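Local coordinates for Lmo0135 protein (Listeria monocytogenes EGD-e, PDB 5ISU) that probably serves as the extracellular substrate-binding protein of an ABC transporter, with peptides as its likely cargo, at residues Gln46-Val56 / Thr485-Leu495; Thr187-Arg195 / Leu206-Thr214. All coordinates share one frame; numbering follows the deposited sequence.

Contact 1. Residues Gln46-Val56 / Thr485-Leu495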
# COMPACT_ATOMS: atom_id res chain seq x y z
N GLN A 46 0.84 -13.27 3.59
CA GLN A 46 -0.58 -13.45 3.24
C GLN A 46 -0.93 -14.93 3.14
O GLN A 46 -2.05 -15.33 3.42
CB GLN A 46 -0.89 -12.77 1.92
CG GLN A 46 -2.37 -12.65 1.61
CD GLN A 46 -3.07 -11.70 2.55
OE1 GLN A 46 -2.44 -10.88 3.21
NE2 GLN A 46 -4.39 -11.79 2.58
N ALA A 47 0.04 -15.74 2.73
CA ALA A 47 -0.17 -17.16 2.59
C ALA A 47 -0.01 -17.91 3.92
O ALA A 47 -0.65 -18.90 4.14
CB ALA A 47 0.78 -17.73 1.56
N VAL A 48 0.82 -17.39 4.81
CA VAL A 48 1.14 -18.08 6.06
C VAL A 48 0.29 -17.66 7.24
O VAL A 48 -0.01 -18.49 8.10
CB VAL A 48 2.65 -17.91 6.37
CG1 VAL A 48 3.02 -18.57 7.69
CG2 VAL A 48 3.47 -18.49 5.22
N TYR A 49 -0.11 -16.38 7.28
CA TYR A 49 -0.92 -15.85 8.37
C TYR A 49 -2.28 -15.33 7.91
O TYR A 49 -2.39 -14.65 6.91
CB TYR A 49 -0.20 -14.68 9.02
CG TYR A 49 1.09 -15.02 9.74
CD1 TYR A 49 2.30 -15.11 9.06
CD2 TYR A 49 1.10 -15.19 11.13
CE1 TYR A 49 3.48 -15.39 9.73
CE2 TYR A 49 2.27 -15.47 11.80
CZ TYR A 49 3.45 -15.56 11.10
OH TYR A 49 4.59 -15.84 11.77
N ALA A 50 -3.30 -15.61 8.71
CA ALA A 50 -4.64 -15.12 8.48
C ALA A 50 -4.89 -13.86 9.36
O ALA A 50 -4.37 -13.77 10.48
CB ALA A 50 -5.64 -16.20 8.81
N PRO A 51 -5.68 -12.88 8.86
CA PRO A 51 -6.03 -11.69 9.65
C PRO A 51 -7.37 -11.88 10.41
O PRO A 51 -8.05 -12.88 10.23
CB PRO A 51 -6.21 -10.64 8.57
CG PRO A 51 -6.85 -11.41 7.45
CD PRO A 51 -6.19 -12.77 7.47
N LEU A 52 -7.73 -10.92 11.26
CA LEU A 52 -9.03 -11.01 11.95
C LEU A 52 -10.13 -10.81 10.90
O LEU A 52 -11.13 -11.52 10.90
CB LEU A 52 -9.16 -9.97 13.05
CG LEU A 52 -8.16 -10.10 14.20
CD1 LEU A 52 -8.26 -8.90 15.13
CD2 LEU A 52 -8.39 -11.40 14.97
N PHE A 53 -9.92 -9.82 10.03
CA PHE A 53 -10.84 -9.49 8.95
C PHE A 53 -10.03 -9.27 7.70
O PHE A 53 -8.86 -8.88 7.78
CB PHE A 53 -11.60 -8.21 9.28
CG PHE A 53 -12.45 -8.31 10.51
CD1 PHE A 53 -11.90 -8.05 11.75
CD2 PHE A 53 -13.79 -8.67 10.43
CE1 PHE A 53 -12.68 -8.13 12.90
CE2 PHE A 53 -14.57 -8.76 11.56
CZ PHE A 53 -14.02 -8.48 12.80
N TRP A 54 -10.64 -9.51 6.54
CA TRP A 54 -9.96 -9.28 5.28
C TRP A 54 -10.05 -7.79 4.97
O TRP A 54 -11.12 -7.24 4.89
CB TRP A 54 -10.60 -10.10 4.15
CG TRP A 54 -10.59 -11.58 4.33
CD1 TRP A 54 -11.67 -12.38 4.57
CD2 TRP A 54 -9.45 -12.45 4.31
NE1 TRP A 54 -11.28 -13.69 4.67
CE2 TRP A 54 -9.92 -13.76 4.52
CE3 TRP A 54 -8.09 -12.25 4.12
CZ2 TRP A 54 -9.07 -14.87 4.55
CZ3 TRP A 54 -7.23 -13.36 4.16
CH2 TRP A 54 -7.72 -14.64 4.38
N GLU A 55 -8.89 -7.15 4.80
CA GLU A 55 -8.79 -5.71 4.53
C GLU A 55 -9.52 -5.24 3.28
O GLU A 55 -10.25 -4.26 3.32
CB GLU A 55 -7.29 -5.32 4.40
CG GLU A 55 -7.02 -3.90 3.92
CD GLU A 55 -5.55 -3.50 3.94
OE1 GLU A 55 -4.69 -4.38 4.14
OE2 GLU A 55 -5.24 -2.30 3.74
N VAL A 56 -9.33 -5.95 2.17
CA VAL A 56 -9.91 -5.55 0.88
C VAL A 56 -11.43 -5.30 0.94
O VAL A 56 -11.90 -4.41 0.27
CB VAL A 56 -9.51 -6.55 -0.24
CG1 VAL A 56 -10.28 -7.86 -0.11
CG2 VAL A 56 -9.70 -5.95 -1.61
N THR A 485 -9.48 -13.66 -5.10
CA THR A 485 -9.51 -12.19 -5.04
C THR A 485 -8.18 -11.50 -5.30
O THR A 485 -7.34 -11.39 -4.40
CB THR A 485 -10.03 -11.63 -3.67
OG1 THR A 485 -11.09 -12.45 -3.16
CG2 THR A 485 -10.52 -10.18 -3.83
N PRO A 486 -7.98 -11.00 -6.53
CA PRO A 486 -6.77 -10.22 -6.74
C PRO A 486 -6.80 -8.99 -5.84
O PRO A 486 -7.88 -8.42 -5.62
CB PRO A 486 -6.86 -9.82 -8.20
CG PRO A 486 -7.70 -10.89 -8.84
CD PRO A 486 -8.71 -11.24 -7.78
N GLN A 487 -5.68 -8.60 -5.26
CA GLN A 487 -5.72 -7.42 -4.39
C GLN A 487 -4.37 -6.75 -4.37
O GLN A 487 -3.36 -7.37 -4.70
CB GLN A 487 -6.13 -7.78 -2.97
CG GLN A 487 -5.05 -8.49 -2.18
CD GLN A 487 -5.40 -8.71 -0.73
OE1 GLN A 487 -6.56 -8.68 -0.35
NE2 GLN A 487 -4.39 -9.00 0.09
N PRO A 488 -4.33 -5.48 -3.92
CA PRO A 488 -3.07 -4.77 -3.88
C PRO A 488 -1.98 -5.51 -3.12
O PRO A 488 -2.27 -6.27 -2.19
CB PRO A 488 -3.43 -3.48 -3.13
CG PRO A 488 -4.88 -3.29 -3.44
CD PRO A 488 -5.45 -4.66 -3.41
N VAL A 489 -0.73 -5.31 -3.56
CA VAL A 489 0.49 -5.85 -2.95
C VAL A 489 0.75 -7.37 -3.03
O VAL A 489 1.74 -7.79 -3.60
CB VAL A 489 0.64 -5.43 -1.45
CG1 VAL A 489 2.00 -5.85 -0.90
CG2 VAL A 489 0.46 -3.93 -1.26
N THR A 490 -0.12 -8.16 -2.41
CA THR A 490 0.08 -9.60 -2.26
C THR A 490 -0.40 -10.50 -3.38
O THR A 490 -0.36 -11.71 -3.22
CB THR A 490 -0.64 -10.09 -1.01
OG1 THR A 490 -2.06 -10.07 -1.24
CG2 THR A 490 -0.29 -9.18 0.19
N MET A 491 -0.84 -9.90 -4.48
CA MET A 491 -1.39 -10.61 -5.65
C MET A 491 -2.78 -11.11 -5.34
O MET A 491 -3.73 -10.64 -5.94
CB MET A 491 -0.52 -11.74 -6.19
CG MET A 491 0.88 -11.32 -6.58
SD MET A 491 1.79 -12.75 -7.18
CE MET A 491 3.43 -12.06 -7.32
N PHE A 492 -2.90 -12.06 -4.43
CA PHE A 492 -4.21 -12.58 -4.07
C PHE A 492 -4.43 -12.49 -2.57
O PHE A 492 -3.48 -12.43 -1.77
CB PHE A 492 -4.37 -14.03 -4.50
CG PHE A 492 -4.53 -14.22 -5.98
CD1 PHE A 492 -5.74 -13.95 -6.59
CD2 PHE A 492 -3.51 -14.75 -6.74
CE1 PHE A 492 -5.92 -14.15 -7.95
CE2 PHE A 492 -3.68 -14.97 -8.09
CZ PHE A 492 -4.89 -14.65 -8.70
N ARG A 493 -5.72 -12.52 -2.21
CA ARG A 493 -6.17 -12.44 -0.84
C ARG A 493 -6.01 -13.78 -0.20
O ARG A 493 -5.50 -13.89 0.94
CB ARG A 493 -7.64 -12.03 -0.80
CG ARG A 493 -8.27 -11.83 0.58
CD ARG A 493 -9.78 -11.57 0.47
NE ARG A 493 -10.42 -12.64 -0.30
CZ ARG A 493 -10.78 -13.83 0.18
NH1 ARG A 493 -10.62 -14.13 1.45
NH2 ARG A 493 -11.29 -14.74 -0.63
N ASP A 494 -6.42 -14.82 -0.93
CA ASP A 494 -6.41 -16.16 -0.41
C ASP A 494 -6.14 -17.20 -1.51
O ASP A 494 -7.01 -17.54 -2.31
CB ASP A 494 -7.75 -16.43 0.27
CG ASP A 494 -7.77 -17.73 1.08
OD1 ASP A 494 -6.84 -18.56 0.97
OD2 ASP A 494 -8.74 -17.94 1.85
N LEU A 495 -4.92 -17.73 -1.49
CA LEU A 495 -4.46 -18.72 -2.46
C LEU A 495 -5.11 -20.10 -2.33
O LEU A 495 -4.96 -20.92 -3.23
CB LEU A 495 -2.94 -18.87 -2.34
CG LEU A 495 -2.06 -17.68 -2.73
CD1 LEU A 495 -0.62 -17.86 -2.27
CD2 LEU A 495 -2.10 -17.48 -4.23
O HOH W 1 -3.66 -7.92 3.20
O HOH W 2 -4.76 -16.11 2.70
O HOH W 3 -7.77 -8.37 2.06
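Arg493 lies over one face of the Trp54 indole in a cation-pi contact. Its CZ is 4.4 Å from the centroid of the five-membered ring and 8° off the ring normal. The guanidinium stands nearly upright on the ring, its plane turned 83° from the indole, with NH1 toward the ring. NH1 comes within 3.2 Å of Trp54 CE2. CD adds an off-centre CH-pi contact with the same ring and also touches Val56 CG1. The bend at chi3 turns the guanidinium back over the indole. Within the same segment, Arg493 NE donates to Thr485 OG1 at 2.9 Å, almost in the guanidinium plane, which fixes the rotation of the group.

One direct hydrogen bond joins the segments. Gln46 NE2 donates to Arg493 O at 2.9 Å, nearly straight (171°) and on a carbonyl lone pair. A water that donates to both Gln46 O and Arg493 O gives this carbonyl a second bond. Another water links Val56 N to Gln487 OE1. Gln487 NE2 donates to Thr490 OG1, and this hydroxyl donates on to Phe492 O.

Apolar contact is slight: Ala47 CB meets Leu495 CD1 at 4.1 Å.

Segment 485-495 folds as a short, weakly bonded antiparallel hairpin (486-487 with 491-492), which packs against the end of helix 39-48 and the loop that follows, in a protein of the periplasmic-binding-protein fold.

Contact 2. Residues Thr187-Arg195 / Leu206-Thr214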
# COMPACT_ATOMS: atom_id res chain seq x y z
N THR A 187 17.86 -19.36 0.81
CA THR A 187 18.28 -17.97 0.58
C THR A 187 18.50 -17.66 -0.90
O THR A 187 19.20 -18.40 -1.59
CB THR A 187 19.59 -17.66 1.33
OG1 THR A 187 19.45 -18.01 2.71
CG2 THR A 187 19.96 -16.17 1.20
N GLY A 188 17.88 -16.59 -1.37
CA GLY A 188 18.01 -16.17 -2.76
C GLY A 188 17.46 -17.12 -3.81
O GLY A 188 17.61 -16.86 -5.01
N GLU A 189 16.80 -18.20 -3.39
CA GLU A 189 16.27 -19.17 -4.36
C GLU A 189 14.76 -19.39 -4.25
O GLU A 189 14.06 -19.24 -5.25
CB GLU A 189 17.01 -20.50 -4.25
CG GLU A 189 18.50 -20.41 -4.55
CD GLU A 189 19.19 -21.78 -4.58
OE1 GLU A 189 18.64 -22.73 -5.18
OE2 GLU A 189 20.30 -21.90 -4.01
N TYR A 190 14.26 -19.76 -3.06
CA TYR A 190 12.82 -20.00 -2.91
C TYR A 190 12.35 -20.18 -1.47
O TYR A 190 13.15 -20.39 -0.56
CB TYR A 190 12.37 -21.28 -3.70
CG TYR A 190 12.98 -22.58 -3.19
CD1 TYR A 190 12.44 -23.25 -2.09
CD2 TYR A 190 14.10 -23.12 -3.81
CE1 TYR A 190 13.00 -24.43 -1.63
CE2 TYR A 190 14.67 -24.30 -3.36
CZ TYR A 190 14.12 -24.95 -2.27
OH TYR A 190 14.71 -26.10 -1.83
N VAL A 191 11.03 -20.06 -1.31
CA VAL A 191 10.34 -20.35 -0.05
C VAL A 191 9.28 -21.38 -0.41
O VAL A 191 8.47 -21.12 -1.29
CB VAL A 191 9.63 -19.12 0.54
CG1 VAL A 191 8.94 -19.51 1.85
CG2 VAL A 191 10.62 -17.99 0.78
N SER A 192 9.29 -22.55 0.24
CA SER A 192 8.29 -23.60 -0.04
C SER A 192 7.32 -23.75 1.12
O SER A 192 7.71 -23.66 2.29
CB SER A 192 8.96 -24.95 -0.36
OG SER A 192 9.78 -25.37 0.71
N LEU A 193 6.05 -23.99 0.78
CA LEU A 193 4.99 -24.13 1.75
C LEU A 193 4.11 -25.31 1.38
O LEU A 193 4.12 -25.76 0.22
CB LEU A 193 4.12 -22.87 1.72
CG LEU A 193 4.73 -21.46 1.79
CD1 LEU A 193 3.63 -20.44 1.51
CD2 LEU A 193 5.37 -21.16 3.13
N GLU A 194 3.31 -25.79 2.33
CA GLU A 194 2.37 -26.88 2.09
C GLU A 194 1.04 -26.55 2.74
O GLU A 194 1.00 -25.88 3.77
CB GLU A 194 2.91 -28.23 2.57
CG GLU A 194 3.05 -28.39 4.08
CD GLU A 194 3.64 -29.73 4.48
OE1 GLU A 194 3.92 -30.59 3.60
OE2 GLU A 194 3.82 -29.93 5.69
N ARG A 195 -0.05 -27.06 2.17
CA ARG A 195 -1.38 -26.72 2.66
C ARG A 195 -1.67 -27.06 4.13
O ARG A 195 -1.22 -28.08 4.66
CB ARG A 195 -2.49 -27.26 1.77
CG ARG A 195 -2.68 -28.77 1.79
CD ARG A 195 -3.82 -29.17 0.85
NE ARG A 195 -3.74 -30.57 0.45
CZ ARG A 195 -4.49 -31.12 -0.49
NH1 ARG A 195 -5.38 -30.39 -1.15
NH2 ARG A 195 -4.35 -32.42 -0.79
N LEU A 206 -4.88 -26.61 -3.69
CA LEU A 206 -3.50 -26.88 -4.10
C LEU A 206 -2.72 -27.37 -2.87
O LEU A 206 -2.86 -26.84 -1.76
CB LEU A 206 -2.84 -25.63 -4.70
CG LEU A 206 -3.48 -25.12 -6.01
CD1 LEU A 206 -3.03 -23.70 -6.31
CD2 LEU A 206 -3.18 -26.05 -7.18
N ASP A 207 -1.91 -28.39 -3.08
CA ASP A 207 -1.15 -29.01 -2.02
C ASP A 207 0.12 -28.23 -1.65
O ASP A 207 0.40 -28.05 -0.47
CB ASP A 207 -0.81 -30.45 -2.45
CG ASP A 207 0.00 -31.20 -1.40
OD1 ASP A 207 -0.22 -30.97 -0.18
OD2 ASP A 207 0.85 -32.03 -1.79
N LYS A 208 0.90 -27.78 -2.63
CA LYS A 208 2.16 -27.05 -2.37
C LYS A 208 2.25 -25.72 -3.08
O LYS A 208 1.73 -25.57 -4.18
CB LYS A 208 3.35 -27.90 -2.78
CG LYS A 208 3.41 -29.22 -2.07
CD LYS A 208 4.74 -29.86 -2.31
CE LYS A 208 4.81 -31.23 -1.68
NZ LYS A 208 6.20 -31.74 -1.85
N VAL A 209 2.87 -24.74 -2.43
CA VAL A 209 3.08 -23.42 -3.01
C VAL A 209 4.52 -23.04 -2.79
O VAL A 209 5.02 -23.13 -1.67
CB VAL A 209 2.15 -22.35 -2.41
CG1 VAL A 209 2.51 -20.96 -2.94
CG2 VAL A 209 0.70 -22.65 -2.73
N THR A 210 5.19 -22.64 -3.86
CA THR A 210 6.59 -22.27 -3.80
C THR A 210 6.70 -20.86 -4.31
O THR A 210 6.10 -20.54 -5.34
CB THR A 210 7.45 -23.18 -4.70
OG1 THR A 210 7.29 -24.54 -4.30
CG2 THR A 210 8.94 -22.81 -4.63
N PHE A 211 7.40 -20.01 -3.57
CA PHE A 211 7.66 -18.64 -4.02
C PHE A 211 9.06 -18.66 -4.60
O PHE A 211 10.02 -18.84 -3.86
CB PHE A 211 7.56 -17.63 -2.88
CG PHE A 211 6.15 -17.39 -2.43
CD1 PHE A 211 5.38 -16.40 -3.03
CD2 PHE A 211 5.58 -18.16 -1.43
CE1 PHE A 211 4.07 -16.17 -2.63
CE2 PHE A 211 4.27 -17.95 -1.03
CZ PHE A 211 3.52 -16.94 -1.62
N ARG A 212 9.14 -18.51 -5.93
CA ARG A 212 10.41 -18.54 -6.68
C ARG A 212 11.00 -17.15 -6.88
O ARG A 212 10.39 -16.29 -7.51
CB ARG A 212 10.17 -19.21 -8.04
CG ARG A 212 11.32 -19.20 -9.04
CD ARG A 212 12.56 -19.88 -8.52
NE ARG A 212 12.38 -21.32 -8.28
CZ ARG A 212 13.35 -22.12 -7.83
NH1 ARG A 212 14.57 -21.65 -7.57
NH2 ARG A 212 13.09 -23.42 -7.63
N ILE A 213 12.22 -16.96 -6.41
CA ILE A 213 12.90 -15.66 -6.47
C ILE A 213 13.68 -15.45 -7.78
O ILE A 213 14.74 -16.01 -7.94
CB ILE A 213 13.87 -15.52 -5.27
CG1 ILE A 213 13.11 -15.74 -3.96
CG2 ILE A 213 14.55 -14.16 -5.29
CD1 ILE A 213 13.98 -15.71 -2.72
N THR A 214 13.14 -14.65 -8.71
CA THR A 214 13.83 -14.34 -9.98
C THR A 214 13.65 -12.85 -10.29
O THR A 214 12.54 -12.37 -10.56
CB THR A 214 13.35 -15.20 -11.18
OG1 THR A 214 13.36 -16.60 -10.82
CG2 THR A 214 14.26 -14.99 -12.43
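Val191 and Phe211 form a hydrogen-bonded pair between antiparallel strands 190-195 and 208-213. Phe211 N donates to Val191 O at 2.8 Å, and Val191 N donates back to Phe211 O. Leu193 and Val209 make the next such pair. Leu193 N donates to Val209 O at 2.8 Å, and Val209 N donates to Leu193 O at 3.1 Å. Arg195 N to Asp207 O and Ile213 N to Glu189 O extend the bonding at the two ends. Tyr190-Arg212, Ser192-Thr210 and Glu194-Lys208 are the non-hydrogen-bonded pairs. CA-H...O contacts add to the backbone pairing, among them Tyr190 CA to Phe211 O at 3.2 Å.

Leu193 CD1 meets the Phe211 ring at its edge, 3.6 Å from CE2. Ile213 CD1 packs on the backbone of Gly188, 3.9 Å from its C atom.

Arg212 is bent at chi2 and chi3 (59° and 64°), which folds its guanidinium back beside Tyr190. Tyr190 CB lies over one face of the group, and NH2 is 4.0 Å from Tyr190 CD2. Arg195 and Asp207 form a salt bridge, NE to OD1 at 3.6 Å. It rests on charge alone, because the oxygen is well out of the guanidinium plane. Arg195 NH1 also bonds Pro204 O and pairs with Asp16.

The two strands are the central pair of a four-stranded mixed sheet, between strand 180-186 and strand 19-24. On the side of strand 180-186, a classic beta bulge sets Glu189 and Tyr190 opposite Lys186. Val191 touches Ile44 and Phe211 touches Thr43, both of helix 39-48, and Leu193 packs on the end of the same helix.

From the N terminus, strand 19-24 and helix 39-48 come first, and the chain then enters 46-56. Contact 1 closes only at 485-495, so it spans a loop of 428 residues that holds most of the fold. Contact 2 is nested inside that loop and is local, with ten residues between its segments. The contact centres are about 17 Å apart, yet the contacts touch. Leu193 CD1 packs on Ala47 CB at 3.9 Å, and Phe211 CZ lies near both Ala47 and Leu495. Together they bring the end of helix 39-48, and Leu495 at the end of 485-495, against the face of the four-stranded sheet that carries Leu193 and Phe211.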